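Local coordinates for endo-1,4-beta-xylanase (Pseudoalteromonas haloplanktis, PDB 1H12), which hydrolyses xylan as a cold-adapted endo-1,4-beta-xylanase of glycosyl hydrolase family 8, and probably also acts on beta-1,4-glucosidic linkages such as those of cellulose, at residues N197-P201 with S202-P206; W277-F280 with D281-R284. All coordinates share one frame; numbering follows the deposited sequence.

Overall arrangement
Both contacts are tight local turns that lead the chain into a helix of the family 8 (alpha/alpha)6 barrel. Contact 1 comes first, in the loop between strand 188-189 and helix 206-215; contact 2 follows, joining strand 277-278 to helix 283-296. Their centres lie about 12 Å apart, each about 11 Å from the centre of the chain, and they touch: Asp200 OD2 is 2.5 Å from Asp281 OD2, and Ser202 packs against Asp281 and Arg284. Helix 283-296, entered through contact 2, also carries residues that cover contact 1. The two buried turns thus meet side by side, and contact 2 extends toward the bound xylose through Trp283.

Contact 1: N197-P201 with S202-P206; sequences NLTDP and SYHIP
Asp200 grips Ser202 with its carboxylate and Tyr203 with its backbone carbonyl. Among the side-chain hydrogen bonds, Ser202 OG donates to Asp200 OD1 over 2.8 Å, arriving from above the carboxylate plane, and Ser202 N adds a weak bond to the same oxygen, as in a loosely closed Asx turn. A water bridges these two groups as well, donating to OD1 and accepting from Ser202 N. A further side-chain bond runs from His204 NE2 to Thr199 OG1, 2.9 Å away and close to the imidazole plane. Ile189 O and Ser232 OG extend this link, bonding to Thr199 OG1 and His204 ND1.

Two backbone bonds, Tyr203 N to Asp200 O (2.8 Å) and His204 N to Pro201 O (3.0 Å), form successive 3-10 turns, and a second water joins Pro201 O to His204 O.

The nonpolar part is a CH-pi contact: Asp200 CB sits 3.6 Å from the centroid of the Tyr203 ring, directly over its face. With CG opposite its own backbone N (chi1 180°), the carboxylate is carried over the ring, and chi2 of -36° lays it nearly flat, the planes 12° apart.

Helix 143-160 packs on Tyr203, helix 219-243 on Pro201 and His204, and helix 283-296 on Pro201 and Ser202, while Ile205 occupies the N-cap position of helix 206-215.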
loop_
_atom_site.group_PDB
_atom_site.type_symbol
_atom_site.label_atom_id
_atom_site.label_comp_id
_atom_site.label_asym_id
_atom_site.label_seq_id
_atom_site.Cartn_x
_atom_site.Cartn_y
_atom_site.Cartn_z
ATOM N N ASN A 197 6.243 -16.257 13.247
ATOM C CA ASN A 197 6.871 -15.129 13.958
ATOM C C ASN A 197 7.462 -14.157 12.963
ATOM O O ASN A 197 8.583 -13.665 13.173
ATOM C CB ASN A 197 7.849 -15.594 14.988
ATOM C CG ASN A 197 8.323 -14.494 15.899
ATOM O OD1 ASN A 197 7.592 -13.508 16.145
ATOM N ND2 ASN A 197 9.505 -14.653 16.479
ATOM N N LEU A 198 6.722 -13.806 11.922
ATOM C CA LEU A 198 7.260 -12.901 10.903
ATOM C C LEU A 198 6.181 -12.041 10.269
ATOM O O LEU A 198 5.182 -12.588 9.724
ATOM C CB LEU A 198 8.005 -13.684 9.840
ATOM C CG LEU A 198 8.734 -12.851 8.804
ATOM C CD1 LEU A 198 9.837 -12.059 9.466
ATOM C CD2 LEU A 198 9.265 -13.741 7.669
ATOM N N THR A 199 6.356 -10.757 10.330
ATOM C CA THR A 199 5.481 -9.835 9.653
ATOM C C THR A 199 6.340 -8.834 8.866
ATOM O O THR A 199 7.559 -8.827 8.953
ATOM C CB THR A 199 4.488 -9.196 10.611
ATOM O OG1 THR A 199 3.442 -8.515 9.904
ATOM C CG2 THR A 199 5.137 -8.198 11.559
ATOM N N ASP A 200 5.666 -8.026 8.068
ATOM C CA ASP A 200 6.282 -6.974 7.239
ATOM C C ASP A 200 5.567 -5.718 7.637
ATOM O O ASP A 200 4.360 -5.603 7.388
ATOM C CB ASP A 200 6.102 -7.361 5.781
ATOM C CG ASP A 200 6.666 -6.401 4.785
ATOM O OD1 ASP A 200 6.640 -5.198 4.975
ATOM O OD2 ASP A 200 7.159 -6.934 3.702
ATOM N N PRO A 201 6.214 -4.793 8.342
ATOM C CA PRO A 201 5.530 -3.579 8.807
ATOM C C PRO A 201 4.687 -2.911 7.769
ATOM O O PRO A 201 3.623 -2.395 8.100
ATOM C CB PRO A 201 6.676 -2.741 9.386
ATOM C CG PRO A 201 7.618 -3.791 9.952
ATOM C CD PRO A 201 7.589 -4.899 8.898
ATOM N N SER A 202 5.147 -2.861 6.539
ATOM C CA SER A 202 4.397 -2.183 5.467
ATOM C C SER A 202 3.029 -2.791 5.180
ATOM O O SER A 202 2.213 -2.158 4.533
ATOM C CB SER A 202 5.202 -2.167 4.158
ATOM O OG SER A 202 5.146 -3.398 3.484
ATOM N N TYR A 203 2.785 -4.010 5.647
ATOM C CA TYR A 203 1.512 -4.653 5.448
ATOM C C TYR A 203 0.454 -4.219 6.456
ATOM O O TYR A 203 -0.720 -4.559 6.340
ATOM C CB TYR A 203 1.638 -6.161 5.517
ATOM C CG TYR A 203 2.495 -6.837 4.469
ATOM C CD1 TYR A 203 3.180 -6.125 3.465
ATOM C CD2 TYR A 203 2.615 -8.218 4.457
ATOM C CE1 TYR A 203 3.930 -6.790 2.522
ATOM C CE2 TYR A 203 3.379 -8.880 3.525
ATOM C CZ TYR A 203 4.031 -8.170 2.535
ATOM O OH TYR A 203 4.756 -8.849 1.568
ATOM N N HIS A 204 0.871 -3.489 7.502
ATOM C CA HIS A 204 -0.018 -3.071 8.606
ATOM C C HIS A 204 -0.719 -1.770 8.259
ATOM O O HIS A 204 -0.105 -0.699 8.246
ATOM C CB HIS A 204 0.806 -2.923 9.859
ATOM C CG HIS A 204 1.178 -4.235 10.447
ATOM N ND1 HIS A 204 0.468 -4.746 11.496
ATOM C CD2 HIS A 204 2.089 -5.167 10.070
ATOM C CE1 HIS A 204 0.961 -5.944 11.753
ATOM N NE2 HIS A 204 1.952 -6.238 10.902
ATOM N N ILE A 205 -2.046 -1.872 8.036
ATOM C CA ILE A 205 -2.865 -0.695 7.735
ATOM C C ILE A 205 -4.016 -0.751 8.708
ATOM O O ILE A 205 -5.095 -1.279 8.392
ATOM C CB ILE A 205 -3.294 -0.641 6.283
ATOM C CG1 ILE A 205 -2.092 -0.906 5.366
ATOM C CG2 ILE A 205 -3.950 0.694 6.004
ATOM C CD1 ILE A 205 -2.412 -1.108 3.994
ATOM N N PRO A 206 -3.852 -0.236 9.931
ATOM C CA PRO A 206 -4.826 -0.545 10.977
ATOM C C PRO A 206 -6.256 -0.109 10.636
ATOM O O PRO A 206 -7.198 -0.845 10.888
ATOM C CB PRO A 206 -4.261 0.141 12.217
ATOM C CG PRO A 206 -2.774 0.114 11.977
ATOM C CD PRO A 206 -2.617 0.372 10.484
HETATM O O HOH W 1 8.070 -3.000 5.972
HETATM O O HOH W 2 2.513 0.116 8.024
#

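Contact 2: W277-F280 with D281-R284; sequences WYEF and DAWR
Chi1 of 52° and chi2 of 48° curl Glu279 back over its own backbone, bringing its carboxylate to the backbone N-H groups of Asp281 and Ala282. OE1 accepts from Asp281 N at 2.9 Å, from above the carboxylate plane, and OE2 accepts from Ala282 N at 2.8 Å on its syn side; the carboxylate thus spans two successive N-H groups. Trp283 N closes the turn on Glu279 O (3.0 Å), with a weaker bond to Phe280 O.

The indole of Trp283 packs against Phe280 and Tyr278, and its NE1 bonds to Gln327 O. Phe280 CA stands over its five-membered ring, 3.9 Å from the centroid, while the Phe280 ring turns an edge toward the six-membered ring, offset and at 60°; CD1 of Phe280 comes within 3.5 Å of CZ2. The Tyr278 side chain crosses that of Trp283 at about a right angle, the rings meeting obliquely with Tyr278 CZ 3.7 Å from Trp283 CD1, and its hydroxyl bonds to Gln344. Replacing Trp283 with an alanine would probably deprive Phe280 and Tyr278 of the indole they pack against and Gln327 O of its donor.

This aromatic cluster at the start of helix 283-296 borders the sugar site: the Trp283 side chain lies about 5 Å from bound xylose and touches Asn382 of that pocket.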
loop_
_atom_site.group_PDB
_atom_site.type_symbol
_atom_site.label_atom_id
_atom_site.label_comp_id
_atom_site.label_asym_id
_atom_site.label_seq_id
_atom_site.Cartn_x
_atom_site.Cartn_y
_atom_site.Cartn_z
ATOM N N TRP A 277 16.777 -3.638 6.655
ATOM C CA TRP A 277 16.828 -2.502 5.747
ATOM C C TRP A 277 15.512 -1.752 5.729
ATOM O O TRP A 277 14.440 -2.344 5.694
ATOM C CB TRP A 277 17.071 -2.986 4.301
ATOM C CG TRP A 277 18.483 -3.324 3.990
ATOM C CD1 TRP A 277 19.513 -3.484 4.860
ATOM C CD2 TRP A 277 19.041 -3.491 2.689
ATOM N NE1 TRP A 277 20.674 -3.743 4.167
ATOM C CE2 TRP A 277 20.403 -3.721 2.844
ATOM C CE3 TRP A 277 18.514 -3.468 1.435
ATOM C CZ2 TRP A 277 21.270 -3.903 1.770
ATOM C CZ3 TRP A 277 19.393 -3.630 0.341
ATOM C CH2 TRP A 277 20.742 -3.839 0.569
ATOM N N TYR A 278 15.632 -0.415 5.722
ATOM C CA TYR A 278 14.591 0.452 5.229
ATOM C C TYR A 278 14.748 0.429 3.736
ATOM O O TYR A 278 15.718 0.978 3.185
ATOM C CB TYR A 278 14.737 1.864 5.809
ATOM C CG TYR A 278 13.893 2.922 5.155
ATOM C CD1 TYR A 278 12.602 3.167 5.552
ATOM C CD2 TYR A 278 14.385 3.666 4.112
ATOM C CE1 TYR A 278 11.843 4.171 4.940
ATOM C CE2 TYR A 278 13.659 4.646 3.513
ATOM C CZ TYR A 278 12.383 4.926 3.920
ATOM O OH TYR A 278 11.674 5.938 3.298
ATOM N N GLU A 279 13.851 -0.252 3.053
ATOM C CA GLU A 279 13.905 -0.450 1.616
ATOM C C GLU A 279 12.517 -0.202 1.032
ATOM O O GLU A 279 11.691 0.504 1.605
ATOM C CB GLU A 279 14.554 -1.805 1.276
ATOM C CG GLU A 279 13.967 -2.992 1.985
ATOM C CD GLU A 279 12.447 -3.050 1.950
ATOM O OE1 GLU A 279 11.844 -3.679 1.042
ATOM O OE2 GLU A 279 11.857 -2.373 2.844
ATOM N N PHE A 280 12.241 -0.749 -0.148
ATOM C CA PHE A 280 11.042 -0.427 -0.878
ATOM C C PHE A 280 9.753 -0.701 -0.113
ATOM O O PHE A 280 8.871 0.140 -0.126
ATOM C CB PHE A 280 11.094 -1.161 -2.224
ATOM C CG PHE A 280 12.497 -0.968 -2.884
ATOM C CD1 PHE A 280 12.798 0.253 -3.468
ATOM C CD2 PHE A 280 13.566 -1.910 -2.710
ATOM C CE1 PHE A 280 14.073 0.509 -4.008
ATOM C CE2 PHE A 280 14.815 -1.621 -3.251
ATOM C CZ PHE A 280 15.045 -0.428 -3.882
ATOM N N ASP A 281 9.628 -1.858 0.532
ATOM C CA ASP A 281 8.453 -2.105 1.332
ATOM C C ASP A 281 8.353 -1.071 2.466
ATOM O O ASP A 281 7.304 -0.479 2.701
ATOM C CB ASP A 281 8.429 -3.504 1.937
ATOM C CG ASP A 281 7.800 -4.556 1.080
ATOM O OD1 ASP A 281 7.419 -4.232 -0.102
ATOM O OD2 ASP A 281 7.608 -5.699 1.521
ATOM N N ALA A 282 9.466 -0.887 3.174
ATOM C CA ALA A 282 9.479 -0.019 4.336
ATOM C C ALA A 282 9.061 1.383 4.033
ATOM O O ALA A 282 8.534 2.076 4.913
ATOM C CB ALA A 282 10.819 -0.077 5.026
ATOM N N TRP A 283 9.270 1.865 2.812
ATOM C CA TRP A 283 8.812 3.184 2.413
ATOM C C TRP A 283 7.358 3.416 2.812
ATOM O O TRP A 283 6.972 4.539 3.132
ATOM C CB TRP A 283 8.851 3.423 0.914
ATOM C CG TRP A 283 10.184 3.452 0.221
ATOM C CD1 TRP A 283 11.446 3.347 0.749
ATOM C CD2 TRP A 283 10.354 3.582 -1.189
ATOM N NE1 TRP A 283 12.362 3.414 -0.258
ATOM C CE2 TRP A 283 11.709 3.540 -1.456
ATOM C CE3 TRP A 283 9.463 3.739 -2.258
ATOM C CZ2 TRP A 283 12.179 3.627 -2.749
ATOM C CZ3 TRP A 283 9.918 3.837 -3.512
ATOM C CH2 TRP A 283 11.263 3.758 -3.764
ATOM N N ARG A 284 6.544 2.367 2.670
ATOM C CA ARG A 284 5.111 2.527 2.837
ATOM C C ARG A 284 4.673 2.624 4.287
ATOM O O ARG A 284 3.525 2.980 4.530
ATOM C CB ARG A 284 4.364 1.335 2.159
ATOM C CG ARG A 284 4.632 1.232 0.676
ATOM C CD ARG A 284 3.677 0.296 -0.032
ATOM N NE ARG A 284 3.679 -1.108 0.378
ATOM C CZ ARG A 284 4.493 -2.032 -0.096
ATOM N NH1 ARG A 284 5.516 -1.712 -0.839
ATOM N NH2 ARG A 284 4.258 -3.277 0.149
HETATM O O HOH W 3 9.028 6.269 3.953
#